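Local coordinates for protein Phthiocerol/phenolphthiocerol synthesis polyketide synthase type I PpsC (Mycobacterium tuberculosis, PDB 5NJI) that probably dehydrates beta-hydroxyacyl intermediates through its dehydratase domain during polyketide assembly of phthiocerol lipids, and is captured with a bound dodecenoyl-CoA, at residues A[29-34]-A[54-59]. The protein carries 1 engineered substitution. Residues are numbered along the deposited sequence; the frame is centred on the assembly and turned at random.
Sequences HPLLGV and LLWLAD
The indole of W56 meets L31 obliquely, its CH2 lying 4.3 Å from L31 CD1, while one face carries L57 CD1, 3.8 Å above the plane and displaced toward the rim. The second flat group, the imidazole of H29, takes the backbone N-H of L31 at its edge: N to ND1 measures 3.1 Å with an N-H...N angle of 151°, and the donor stays within 12° of the ring plane. This bond ties the ring to the backbone of a residue that touches 54-59, and H29 NE2 is hydrogen-bonded to E75 OE2.

The side-chain contacts across the interface are apolar; one methyl also rests against a carbonyl oxygen. L31 CD2 lies against the leucine methyls, 4.3 Å from L57 CD1 and about as close to L54 CD2. P30 and L55 cross at roughly a right angle, and P30 CB and P30 CG each lie 3.8 Å from L55 CD1. With CG anti to the backbone N (chi1 174°), L54 extends to place CD2 3.6 Å from P30 O.

A type II' turn from L54 to L57, closed by L57 N to L54 O at 3.2 Å, sets the side chains of L54, L55, W56 and L57 against P30 and L31. I76 of helix 70-84 and P226 at the start of helix 226-234 also touch L31. The arrangement is hydrophobic loop packing within a dehydratase domain of the double-hotdog fold, with the side chain of W56 about 10 Å from the bound dodecenoyl-CoA.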
loop_
_atom_site.group_PDB
_atom_site.type_symbol
_atom_site.label_atom_id
_atom_site.label_comp_id
_atom_site.label_asym_id
_atom_site.label_seq_id
_atom_site.Cartn_x
_atom_site.Cartn_y
_atom_site.Cartn_z
ATOM N N HIS A 29 -15.571 -0.240 -8.518
ATOM C CA HIS A 29 -14.172 -0.228 -8.094
ATOM C C HIS A 29 -13.416 -1.377 -8.768
ATOM O O HIS A 29 -13.854 -2.528 -8.685
ATOM C CB HIS A 29 -14.130 -0.368 -6.583
ATOM C CG HIS A 29 -12.811 -0.029 -5.976
ATOM N ND1 HIS A 29 -11.689 -0.804 -6.161
ATOM C CD2 HIS A 29 -12.438 0.996 -5.177
ATOM C CE1 HIS A 29 -10.679 -0.270 -5.495
ATOM N NE2 HIS A 29 -11.104 0.831 -4.905
ATOM N N PRO A 30 -12.283 -1.119 -9.431
ATOM C CA PRO A 30 -11.643 -2.190 -10.209
ATOM C C PRO A 30 -10.967 -3.254 -9.370
ATOM O O PRO A 30 -10.710 -4.340 -9.903
ATOM C CB PRO A 30 -10.619 -1.442 -11.065
ATOM C CG PRO A 30 -10.323 -0.225 -10.285
ATOM C CD PRO A 30 -11.621 0.176 -9.662
ATOM N N LEU A 31 -10.672 -2.997 -8.097
ATOM C CA LEU A 31 -10.057 -4.006 -7.237
ATOM C C LEU A 31 -11.057 -4.637 -6.282
ATOM O O LEU A 31 -10.985 -5.840 -6.018
ATOM C CB LEU A 31 -8.897 -3.402 -6.430
ATOM C CG LEU A 31 -7.823 -2.708 -7.269
ATOM C CD1 LEU A 31 -6.739 -2.078 -6.381
ATOM C CD2 LEU A 31 -7.229 -3.692 -8.264
ATOM N N LEU A 32 -12.009 -3.854 -5.787
ATOM C CA LEU A 32 -12.984 -4.356 -4.828
ATOM C C LEU A 32 -14.128 -5.064 -5.526
ATOM O O LEU A 32 -14.585 -6.123 -5.065
ATOM C CB LEU A 32 -13.510 -3.196 -3.986
ATOM C CG LEU A 32 -14.657 -3.503 -3.022
ATOM C CD1 LEU A 32 -14.193 -4.371 -1.869
ATOM C CD2 LEU A 32 -15.287 -2.242 -2.507
ATOM N N GLY A 33 -14.608 -4.500 -6.621
ATOM C CA GLY A 33 -15.664 -5.144 -7.373
ATOM C C GLY A 33 -17.039 -4.770 -6.864
ATOM O O GLY A 33 -17.241 -3.768 -6.175
ATOM N N VAL A 34 -18.003 -5.621 -7.201
ATOM C CA VAL A 34 -19.412 -5.353 -6.939
ATOM C C VAL A 34 -19.849 -6.130 -5.701
ATOM O O VAL A 34 -19.438 -7.278 -5.481
ATOM C CB VAL A 34 -20.278 -5.696 -8.168
ATOM C CG1 VAL A 34 -19.943 -7.069 -8.695
ATOM C CG2 VAL A 34 -21.765 -5.570 -7.835
ATOM N N LEU A 54 -4.933 -6.030 -16.117
ATOM C CA LEU A 54 -5.895 -5.067 -15.558
ATOM C C LEU A 54 -5.063 -3.816 -15.175
ATOM O O LEU A 54 -4.156 -4.000 -14.472
ATOM C CB LEU A 54 -6.621 -5.561 -14.259
ATOM C CG LEU A 54 -7.528 -4.557 -13.561
ATOM C CD1 LEU A 54 -8.646 -4.091 -14.467
ATOM C CD2 LEU A 54 -8.070 -5.115 -12.255
ATOM N N LEU A 55 -5.352 -2.637 -15.707
ATOM C CA LEU A 55 -4.736 -1.379 -15.290
ATOM C C LEU A 55 -3.193 -1.572 -15.194
ATOM O O LEU A 55 -2.695 -2.196 -16.031
ATOM C CB LEU A 55 -5.477 -0.875 -14.015
ATOM C CG LEU A 55 -6.957 -0.496 -14.075
ATOM C CD1 LEU A 55 -7.481 -0.063 -12.727
ATOM C CD2 LEU A 55 -7.193 0.558 -15.150
ATOM N N TRP A 56 -2.526 -1.186 -14.085
ATOM C CA TRP A 56 -1.057 -1.260 -13.853
ATOM C C TRP A 56 -0.549 -2.566 -13.093
ATOM O O TRP A 56 0.512 -2.626 -12.751
ATOM C CB TRP A 56 -0.625 -0.011 -12.996
ATOM C CG TRP A 56 -1.733 0.333 -11.956
ATOM C CD1 TRP A 56 -2.646 1.288 -12.056
ATOM C CD2 TRP A 56 -2.020 -0.359 -10.740
ATOM N NE1 TRP A 56 -3.462 1.287 -10.990
ATOM C CE2 TRP A 56 -3.105 0.280 -10.155
ATOM C CE3 TRP A 56 -1.449 -1.424 -10.080
ATOM C CZ2 TRP A 56 -3.618 -0.120 -8.961
ATOM C CZ3 TRP A 56 -1.962 -1.815 -8.917
ATOM C CH2 TRP A 56 -3.036 -1.182 -8.373
ATOM N N LEU A 57 -1.386 -3.583 -12.964
ATOM C CA LEU A 57 -1.078 -4.738 -12.085
ATOM C C LEU A 57 0.207 -5.444 -12.687
ATOM O O LEU A 57 0.988 -5.978 -11.977
ATOM C CB LEU A 57 -2.256 -5.777 -11.902
ATOM C CG LEU A 57 -3.373 -5.399 -10.886
ATOM C CD1 LEU A 57 -4.042 -4.070 -11.169
ATOM C CD2 LEU A 57 -4.375 -6.531 -10.681
ATOM N N ALA A 58 0.270 -5.568 -14.014
ATOM C CA ALA A 58 1.463 -6.196 -14.625
ATOM C C ALA A 58 2.820 -5.572 -14.221
ATOM O O ALA A 58 3.837 -6.180 -14.380
ATOM C CB ALA A 58 1.409 -6.282 -16.197
ATOM N N ASP A 59 2.796 -4.343 -13.734
ATOM C CA ASP A 59 4.032 -3.666 -13.391
ATOM C C ASP A 59 4.484 -3.935 -11.959
ATOM O O ASP A 59 5.502 -3.371 -11.533
ATOM C CB ASP A 59 3.876 -2.166 -13.629
ATOM C CG ASP A 59 4.063 -1.774 -15.093
ATOM O OD1 ASP A 59 4.193 -2.668 -15.966
ATOM O OD2 ASP A 59 4.108 -0.564 -15.379
#